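Local coordinates for histone-lysine N-methyltransferase, H3 lysine-9 specific SUVH4 (Arabidopsis thaliana, PDB 4QEO), which methylates a lysine of histone H3 using S-adenosyl-L-methionine, writing a repressive chromatin mark, and is required to maintain CpNpG and asymmetric DNA methylation, at residues Y504-V509 against R529-Y533; N22-L27 against R323-S327; T257-D261 against F360-K364. All blocks are in the same frame, centred on the assembly; numbering follows the deposited sequence.

Contact 1: residues Y504-V509 against R529-Y533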
loop_
_atom_site.group_PDB
_atom_site.type_symbol
_atom_site.label_atom_id
_atom_site.label_comp_id
_atom_site.label_asym_id
_atom_site.label_seq_id
_atom_site.Cartn_x
_atom_site.Cartn_y
_atom_site.Cartn_z
ATOM N N TYR A 504 15.290 14.493 -8.114
ATOM C CA TYR A 504 16.147 15.562 -8.617
ATOM C C TYR A 504 16.520 16.454 -7.441
ATOM O O TYR A 504 15.655 16.849 -6.656
ATOM C CB TYR A 504 15.434 16.411 -9.675
ATOM C CG TYR A 504 15.041 15.679 -10.938
ATOM C CD1 TYR A 504 15.915 14.793 -11.555
ATOM C CD2 TYR A 504 13.793 15.883 -11.517
ATOM C CE1 TYR A 504 15.558 14.128 -12.709
ATOM C CE2 TYR A 504 13.422 15.218 -12.674
ATOM C CZ TYR A 504 14.310 14.338 -13.265
ATOM O OH TYR A 504 13.956 13.667 -14.416
ATOM N N ALA A 505 17.807 16.760 -7.312
ATOM C CA ALA A 505 18.259 17.691 -6.288
ATOM C C ALA A 505 17.873 19.110 -6.683
ATOM O O ALA A 505 17.824 19.438 -7.868
ATOM C CB ALA A 505 19.759 17.581 -6.090
ATOM N N LEU A 506 17.591 19.939 -5.684
ATOM C CA LEU A 506 17.205 21.328 -5.911
ATOM C C LEU A 506 18.273 22.061 -6.726
ATOM O O LEU A 506 19.469 21.825 -6.543
ATOM C CB LEU A 506 16.976 22.029 -4.568
ATOM C CG LEU A 506 15.806 23.008 -4.445
ATOM C CD1 LEU A 506 15.027 22.745 -3.164
ATOM C CD2 LEU A 506 16.298 24.444 -4.470
ATOM N N ASP A 507 17.828 22.925 -7.636
ATOM C CA ASP A 507 18.722 23.708 -8.491
ATOM C C ASP A 507 19.669 22.830 -9.315
ATOM O O ASP A 507 20.849 23.145 -9.447
ATOM C CB ASP A 507 19.539 24.705 -7.655
ATOM C CG ASP A 507 18.667 25.631 -6.815
ATOM O OD1 ASP A 507 17.618 26.092 -7.315
ATOM O OD2 ASP A 507 19.037 25.903 -5.651
ATOM N N SER A 508 19.156 21.737 -9.873
ATOM C CA SER A 508 20.005 20.785 -10.593
ATOM C C SER A 508 20.328 21.176 -12.033
ATOM O O SER A 508 21.423 20.900 -12.521
ATOM C CB SER A 508 19.398 19.378 -10.571
ATOM O OG SER A 508 19.921 18.609 -9.502
ATOM N N VAL A 509 19.382 21.810 -12.718
ATOM C CA VAL A 509 19.571 22.110 -14.137
ATOM C C VAL A 509 19.884 23.582 -14.418
ATOM O O VAL A 509 19.258 24.490 -13.873
ATOM C CB VAL A 509 18.382 21.603 -14.990
ATOM C CG1 VAL A 509 17.121 21.633 -14.189
ATOM C CG2 VAL A 509 18.233 22.410 -16.275
ATOM N N ARG A 529 7.919 20.560 -0.754
ATOM C CA ARG A 529 9.163 21.240 -1.173
ATOM C C ARG A 529 9.040 22.035 -2.500
ATOM O O ARG A 529 9.997 22.665 -2.948
ATOM C CB ARG A 529 10.382 20.286 -1.163
ATOM C CG ARG A 529 10.660 19.499 -2.450
ATOM C CD ARG A 529 11.879 20.030 -3.202
ATOM N NE ARG A 529 13.056 19.168 -3.072
ATOM C CZ ARG A 529 13.501 18.349 -4.025
ATOM N NH1 ARG A 529 12.869 18.271 -5.188
ATOM N NH2 ARG A 529 14.583 17.610 -3.818
ATOM N N LYS A 530 7.855 21.976 -3.111
ATOM C CA LYS A 530 7.405 22.859 -4.196
ATOM C C LYS A 530 8.192 22.842 -5.517
ATOM O O LYS A 530 7.872 23.592 -6.439
ATOM C CB LYS A 530 7.251 24.297 -3.681
ATOM C CG LYS A 530 6.470 24.398 -2.377
ATOM C CD LYS A 530 5.070 23.810 -2.503
ATOM C CE LYS A 530 4.104 24.795 -3.145
ATOM N NZ LYS A 530 2.734 24.224 -3.283
ATOM N N ARG A 531 9.204 21.987 -5.620
ATOM C CA ARG A 531 10.048 21.977 -6.808
ATOM C C ARG A 531 10.439 20.567 -7.237
ATOM O O ARG A 531 10.863 19.758 -6.409
ATOM C CB ARG A 531 11.312 22.807 -6.563
ATOM C CG ARG A 531 11.062 24.296 -6.370
ATOM C CD ARG A 531 12.302 25.001 -5.854
ATOM N NE ARG A 531 13.418 24.892 -6.785
ATOM C CZ ARG A 531 13.736 25.821 -7.680
ATOM N NH1 ARG A 531 13.022 26.935 -7.759
ATOM N NH2 ARG A 531 14.770 25.640 -8.489
ATOM N N LEU A 532 10.285 20.276 -8.528
ATOM C CA LEU A 532 10.861 19.067 -9.113
ATOM C C LEU A 532 12.377 19.218 -9.092
ATOM O O LEU A 532 13.101 18.318 -8.665
ATOM C CB LEU A 532 10.379 18.858 -10.557
ATOM C CG LEU A 532 9.052 18.131 -10.817
ATOM C CD1 LEU A 532 9.151 17.209 -12.035
ATOM C CD2 LEU A 532 8.615 17.351 -9.597
ATOM N N TYR A 533 12.840 20.376 -9.562
ATOM C CA TYR A 533 14.252 20.745 -9.508
ATOM C C TYR A 533 14.454 22.263 -9.414
ATOM O O TYR A 533 15.583 22.750 -9.300
ATOM C CB TYR A 533 15.025 20.160 -10.698
ATOM C CG TYR A 533 14.431 20.408 -12.078
ATOM C CD1 TYR A 533 14.264 21.699 -12.570
ATOM C CD2 TYR A 533 14.072 19.343 -12.899
ATOM C CE1 TYR A 533 13.744 21.922 -13.838
ATOM C CE2 TYR A 533 13.549 19.555 -14.164
ATOM C CZ TYR A 533 13.389 20.845 -14.630
ATOM O OH TYR A 533 12.869 21.056 -15.889
#

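Contact 2: residues N22-L27 against R323-S327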
loop_
_atom_site.group_PDB
_atom_site.type_symbol
_atom_site.label_atom_id
_atom_site.label_comp_id
_atom_site.label_asym_id
_atom_site.label_seq_id
_atom_site.Cartn_x
_atom_site.Cartn_y
_atom_site.Cartn_z
ATOM N N ASN A 22 4.709 -4.076 7.346
ATOM C CA ASN A 22 4.705 -4.894 6.128
ATOM C C ASN A 22 5.975 -5.722 6.010
ATOM O O ASN A 22 5.948 -6.893 5.604
ATOM C CB ASN A 22 4.566 -4.032 4.873
ATOM C CG ASN A 22 4.549 -4.871 3.602
ATOM O OD1 ASN A 22 3.569 -5.561 3.319
ATOM N ND2 ASN A 22 5.637 -4.827 2.842
ATOM N N LYS A 23 7.096 -5.102 6.358
ATOM C CA LYS A 23 8.371 -5.800 6.284
ATOM C C LYS A 23 8.381 -6.988 7.242
ATOM O O LYS A 23 8.718 -8.121 6.847
ATOM C CB LYS A 23 9.531 -4.846 6.568
ATOM C CG LYS A 23 10.927 -5.496 6.534
ATOM C CD LYS A 23 11.964 -4.464 6.959
ATOM C CE LYS A 23 13.046 -5.054 7.837
ATOM N NZ LYS A 23 14.223 -5.429 7.028
ATOM N N GLN A 24 7.995 -6.745 8.494
ATOM C CA GLN A 24 7.958 -7.845 9.460
ATOM C C GLN A 24 6.994 -8.966 9.052
ATOM O O GLN A 24 7.301 -10.152 9.169
ATOM C CB GLN A 24 7.610 -7.320 10.857
ATOM C CG GLN A 24 8.640 -6.365 11.418
ATOM C CD GLN A 24 9.935 -7.068 11.807
ATOM O OE1 GLN A 24 10.048 -8.292 11.720
ATOM N NE2 GLN A 24 10.910 -6.293 12.252
ATOM N N TYR A 25 5.817 -8.575 8.582
ATOM C CA TYR A 25 4.830 -9.517 8.089
ATOM C C TYR A 25 5.395 -10.408 6.993
ATOM O O TYR A 25 5.280 -11.623 7.066
ATOM C CB TYR A 25 3.629 -8.753 7.549
ATOM C CG TYR A 25 2.642 -9.563 6.747
ATOM C CD1 TYR A 25 1.924 -10.595 7.325
ATOM C CD2 TYR A 25 2.379 -9.244 5.415
ATOM C CE1 TYR A 25 0.980 -11.312 6.596
ATOM C CE2 TYR A 25 1.439 -9.952 4.676
ATOM C CZ TYR A 25 0.754 -10.990 5.264
ATOM O OH TYR A 25 -0.174 -11.692 4.523
ATOM N N LEU A 26 5.982 -9.805 5.963
ATOM C CA LEU A 26 6.491 -10.613 4.861
ATOM C C LEU A 26 7.646 -11.516 5.316
ATOM O O LEU A 26 7.778 -12.645 4.834
ATOM C CB LEU A 26 6.883 -9.740 3.669
ATOM C CG LEU A 26 5.708 -8.998 3.029
ATOM C CD1 LEU A 26 6.199 -8.023 1.954
ATOM C CD2 LEU A 26 4.702 -9.976 2.449
ATOM N N LEU A 27 8.464 -11.030 6.247
ATOM C CA LEU A 27 9.497 -11.884 6.820
ATOM C C LEU A 27 8.902 -13.086 7.543
ATOM O O LEU A 27 9.459 -14.182 7.467
ATOM C CB LEU A 27 10.408 -11.116 7.768
ATOM C CG LEU A 27 11.427 -10.150 7.178
ATOM C CD1 LEU A 27 11.951 -9.239 8.280
ATOM C CD2 LEU A 27 12.590 -10.900 6.498
ATOM N N ARG A 323 6.048 -11.061 -3.840
ATOM C CA ARG A 323 6.183 -9.739 -3.237
ATOM C C ARG A 323 7.609 -9.533 -2.731
ATOM O O ARG A 323 8.195 -10.416 -2.101
ATOM C CB ARG A 323 5.157 -9.543 -2.106
ATOM C CG ARG A 323 3.732 -9.266 -2.613
ATOM C CD ARG A 323 2.655 -9.421 -1.516
ATOM N NE ARG A 323 2.730 -8.368 -0.505
ATOM C CZ ARG A 323 1.883 -8.242 0.519
ATOM N NH1 ARG A 323 0.882 -9.103 0.675
ATOM N NH2 ARG A 323 2.029 -7.243 1.387
ATOM N N LEU A 324 8.176 -8.377 -3.048
ATOM C CA LEU A 324 9.510 -8.038 -2.576
ATOM C C LEU A 324 9.418 -7.781 -1.089
ATOM O O LEU A 324 8.569 -7.007 -0.642
ATOM C CB LEU A 324 10.026 -6.791 -3.286
ATOM C CG LEU A 324 11.427 -6.316 -2.909
ATOM C CD1 LEU A 324 12.478 -7.364 -3.323
ATOM C CD2 LEU A 324 11.696 -4.986 -3.587
ATOM N N ILE A 325 10.279 -8.428 -0.319
ATOM C CA ILE A 325 10.229 -8.289 1.131
ATOM C C ILE A 325 10.672 -6.896 1.579
ATOM O O ILE A 325 10.036 -6.283 2.433
ATOM C CB ILE A 325 11.053 -9.396 1.832
ATOM C CG1 ILE A 325 10.395 -10.761 1.600
ATOM C CG2 ILE A 325 11.177 -9.123 3.324
ATOM C CD1 ILE A 325 11.274 -11.936 1.910
ATOM N N GLU A 326 11.763 -6.409 1.001
ATOM C CA GLU A 326 12.287 -5.088 1.330
ATOM C C GLU A 326 13.249 -4.598 0.246
ATOM O O GLU A 326 13.819 -5.386 -0.508
ATOM C CB GLU A 326 13.014 -5.125 2.673
ATOM C CG GLU A 326 14.239 -6.033 2.664
ATOM C CD GLU A 326 14.863 -6.200 4.036
ATOM O OE1 GLU A 326 15.170 -5.171 4.680
ATOM O OE2 GLU A 326 15.036 -7.361 4.470
ATOM N N SER A 327 13.428 -3.286 0.196
ATOM C CA SER A 327 14.289 -2.657 -0.777
ATOM C C SER A 327 15.731 -3.056 -0.524
ATOM O O SER A 327 16.122 -3.324 0.615
ATOM C CB SER A 327 14.145 -1.141 -0.695
ATOM O OG SER A 327 14.880 -0.514 -1.729
HETATM O O HOH W 1 -1.390 -10.165 2.399
#

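Contact 3: residues T257-D261 against F360-K364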
loop_
_atom_site.group_PDB
_atom_site.type_symbol
_atom_site.label_atom_id
_atom_site.label_comp_id
_atom_site.label_asym_id
_atom_site.label_seq_id
_atom_site.Cartn_x
_atom_site.Cartn_y
_atom_site.Cartn_z
ATOM N N THR A 257 -7.926 7.890 -20.298
ATOM C CA THR A 257 -9.020 8.855 -20.302
ATOM C C THR A 257 -8.525 10.281 -20.139
ATOM O O THR A 257 -7.544 10.535 -19.446
ATOM C CB THR A 257 -10.052 8.566 -19.191
ATOM O OG1 THR A 257 -9.419 8.667 -17.909
ATOM C CG2 THR A 257 -10.645 7.168 -19.360
ATOM N N ASN A 258 -9.182 11.200 -20.829
ATOM C CA ASN A 258 -9.038 12.605 -20.554
ATOM C C ASN A 258 -10.408 13.093 -20.175
ATOM O O ASN A 258 -11.330 13.036 -20.950
ATOM C CB ASN A 258 -8.550 13.350 -21.770
ATOM C CG ASN A 258 -8.136 14.763 -21.463
ATOM O OD1 ASN A 258 -8.680 15.401 -20.583
ATOM N ND2 ASN A 258 -7.172 15.258 -22.198
ATOM N N ARG A 259 -10.544 13.497 -18.930
ATOM C CA ARG A 259 -11.762 14.063 -18.446
ATOM C C ARG A 259 -11.496 15.520 -18.288
ATOM O O ARG A 259 -12.397 16.281 -18.113
ATOM C CB ARG A 259 -12.076 13.488 -17.083
ATOM C CG ARG A 259 -13.540 13.336 -16.768
ATOM C CD ARG A 259 -14.014 11.966 -17.159
ATOM N NE ARG A 259 -14.583 11.254 -16.026
ATOM C CZ ARG A 259 -15.796 11.473 -15.526
ATOM N NH1 ARG A 259 -16.229 10.761 -14.503
ATOM N NH2 ARG A 259 -16.578 12.395 -16.051
ATOM N N VAL A 260 -10.229 15.889 -18.261
ATOM C CA VAL A 260 -9.847 17.277 -18.145
ATOM C C VAL A 260 -10.137 18.131 -19.380
ATOM O O VAL A 260 -10.715 19.204 -19.286
ATOM C CB VAL A 260 -8.375 17.386 -17.729
ATOM C CG1 VAL A 260 -7.674 18.523 -18.435
ATOM C CG2 VAL A 260 -8.251 17.515 -16.228
ATOM N N ASP A 261 -9.799 17.617 -20.547
ATOM C CA ASP A 261 -9.982 18.368 -21.783
ATOM C C ASP A 261 -10.902 17.705 -22.782
ATOM O O ASP A 261 -10.773 16.535 -23.052
ATOM C CB ASP A 261 -8.651 18.571 -22.512
ATOM C CG ASP A 261 -7.515 18.833 -21.589
ATOM O OD1 ASP A 261 -6.365 18.451 -21.909
ATOM O OD2 ASP A 261 -7.799 19.432 -20.539
ATOM N N PHE A 360 -4.650 8.493 -17.036
ATOM C CA PHE A 360 -5.626 9.574 -17.072
ATOM C C PHE A 360 -4.970 10.945 -17.127
ATOM O O PHE A 360 -3.869 11.136 -16.620
ATOM C CB PHE A 360 -6.578 9.490 -15.877
ATOM C CG PHE A 360 -5.919 9.736 -14.547
ATOM C CD1 PHE A 360 -5.189 8.737 -13.920
ATOM C CD2 PHE A 360 -6.060 10.959 -13.903
ATOM C CE1 PHE A 360 -4.597 8.960 -12.683
ATOM C CE2 PHE A 360 -5.470 11.187 -12.670
ATOM C CZ PHE A 360 -4.741 10.184 -12.060
ATOM N N ARG A 361 -5.654 11.896 -17.757
ATOM C CA ARG A 361 -5.183 13.270 -17.804
ATOM C C ARG A 361 -5.401 13.909 -16.446
ATOM O O ARG A 361 -6.519 13.929 -15.925
ATOM C CB ARG A 361 -5.914 14.063 -18.891
ATOM C CG ARG A 361 -5.290 15.421 -19.218
ATOM C CD ARG A 361 -4.050 15.283 -20.109
ATOM N NE ARG A 361 -3.259 16.515 -20.142
ATOM C CZ ARG A 361 -2.057 16.627 -20.706
ATOM N NH1 ARG A 361 -1.490 15.581 -21.292
ATOM N NH2 ARG A 361 -1.415 17.789 -20.679
ATOM N N SER A 362 -4.315 14.405 -15.864
ATOM C CA SER A 362 -4.370 15.146 -14.617
ATOM C C SER A 362 -4.610 16.617 -14.904
ATOM O O SER A 362 -4.528 17.058 -16.055
ATOM C CB SER A 362 -3.054 15.011 -13.856
ATOM O OG SER A 362 -2.052 15.818 -14.449
ATOM N N ALA A 363 -4.870 17.379 -13.848
ATOM C CA ALA A 363 -5.130 18.805 -13.990
ATOM C C ALA A 363 -3.924 19.599 -14.511
ATOM O O ALA A 363 -4.077 20.423 -15.412
ATOM C CB ALA A 363 -5.656 19.382 -12.689
ATOM N N LYS A 364 -2.728 19.345 -13.989
ATOM C CA LYS A 364 -1.561 20.056 -14.500
ATOM C C LYS A 364 -0.253 19.256 -14.381
ATOM O O LYS A 364 0.831 19.829 -14.285
ATOM C CB LYS A 364 -1.449 21.390 -13.789
ATOM C CG LYS A 364 -1.489 21.179 -12.325
ATOM C CD LYS A 364 -2.701 21.954 -11.734
ATOM C CE LYS A 364 -2.293 23.387 -11.455
ATOM N NZ LYS A 364 -3.083 23.991 -10.409
#

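Contact 1: residues Y504-V509 against R529-Y533
Hydrogen bonds from R529 and D507 join the two loops at backbone carbonyls. R529 brings the edge of its guanidinium to Y504, with NH2 3.1 Å from Y504 O; NH1 adds a weak bond to the same oxygen. That NH1 also donates within its own segment, R529 NH1 to R531 O being 2.8 Å, which helps fix the rotation of the group. Y533 O, on the last residue of the chain, is gripped twice, by D507 N at 2.8 Å and by R531 NH2 at 3.1 Å. D507 lies in a type II beta turn from A505 to S508, which presents its N to Y533 and across which S508 OG donates to A505 O. This is the post-SET tail folding back on the SET domain: L532 packs beside bound S-adenosyl-L-homocysteine and the zinc ligand C521, while Y504 OH makes a weak hydrogen bond to the backbone of the bound peptide. The charged pair is less directional. D507 OD1 sits 3.1 Å from R531 NH2 but well out of the guanidinium plane, so charge alone attracts; R531 NE is buried without a partner. Apolar contacts centre on Y533, whose ring, swung between backbone N and carbonyl carbon (chi1 51°), receives a CH-pi contact from V509 CG1, the methyl over one face and displaced toward the rim. Y504 runs alongside it, the ring planes inclined at 57° and Y504 CD2 3.7 Å from Y533 CD2.

Contact 2: residues N22-L27 against R323-S327
L26 and I325 mark the closest approach of the two backbones, their CA atoms 5.8 Å apart, where a turn in the later half of helix 10-30 meets the end of the short strand 323-324 and the loop that follows. L26 CD2 sits over the centre of one face of the R323 guanidinium, 3.8 Å from R323 CZ. N22 approaches the edge of that group, its amide plane nearly parallel to that of the guanidinium and N22 OD1 3.0 Å from R323 NH2. Water 1 lies in the guanidinium plane, accepting from R323 NH1 at 3.0 Å and also 2.9 Å from Y25 OH. N320 and A377 bind R323 NH1 and NE through OD1 and the backbone O, so the arginine is held around much of its rim. L26 CD1 rests against the backbone carbonyl of L324, 3.7 Å from L324 O, and L27 CD2 makes the apolar contact with I325 CG2 at 3.9 Å, these two side chains crossing at about a right angle. K23 starts with CG trans to its backbone N (chi1 179°) and bends twice near its end to bring NZ above the carboxylate plane of E326 in a salt bridge, modelled rather short at 2.5 Å from E326 OE1. A methionine at K23 would probably leave the E326 carboxylate without this charged mate. The whole is a helix laid against a small two-stranded antiparallel sheet, 316-317 with 323-324, joining the N-terminal helix to the pre-SET region.

Contact 3: residues T257-D261 against F360-K364
Matching first torsions set N258 and R361 side by side: CG is trans to the backbone N in both, at chi1 -169° and -168°, and the two side chains run the same way. The first torsion lays R361 CG along the N258 amide, and the bend at chi2 (78°) carries CD near N258 ND2; N258 CG is 3.5 Å from R361 CB. Amide and guanidinium planes are nearly parallel, and the touching atoms belong to the amide and to the aliphatic stem of the arginine. One residue earlier the backbones pair. T257 and F360 form a parallel bridge, their CA atoms 4.7 Å apart, and R361 N donates to T257 O at 2.9 Å nearly in line with the carbonyl. The same oxygen receives a CA-H...O contact from F360, F360 CA to T257 O being 3.2 Å. T257 OG1 stands 3.6 Å from F360 CB and bonds to E358. Strand 256-257 of the pre-SET region thus lies beside strand 357-361 of the SET domain, in a four-stranded mixed sheet that W367 also belongs to through strand 367-371. Beyond the pairing, V260 closes over the arginine stem, V260 CB 3.9 Å from R361 CG. N258 heads an Asx motif, OD1 accepting from D261 N, although that bond is modelled too short to be trusted in detail; N258 ND2 returns a weak bond to D261 OD1 at 3.3 Å. D261 OD1 in turn lies 4.1 Å from R361 NE, beyond a salt bridge and well out of the guanidinium plane. With W367 offering R361 a cation-pi contact near bound S-adenosyl-L-homocysteine, the chemistry implies that the backbone bond supplies direction, while the carboxylate probably adds diffuse attraction to the arginine's charge.

Overall arrangement
Read from the N terminus, the chain first lays down 22-27 on the long helix, then runs through the SRA domain to 257-261. Contact 2 closes at 323-327, within the pre-SET region, ending a loop of 295 residues. Contact 3 closes afterwards at 360-364, so the segments of these two alternate and their loops cross, although their nearest atoms stay about 22 Å apart. The triangular zinc cluster's ligands fall inside the loop of contact 3. Contact 1 follows in series, a loop of 19 residues bearing C521, C523 and C528. Together they tie N-terminal helix to pre-SET, pre-SET to SET, and SET to post-SET.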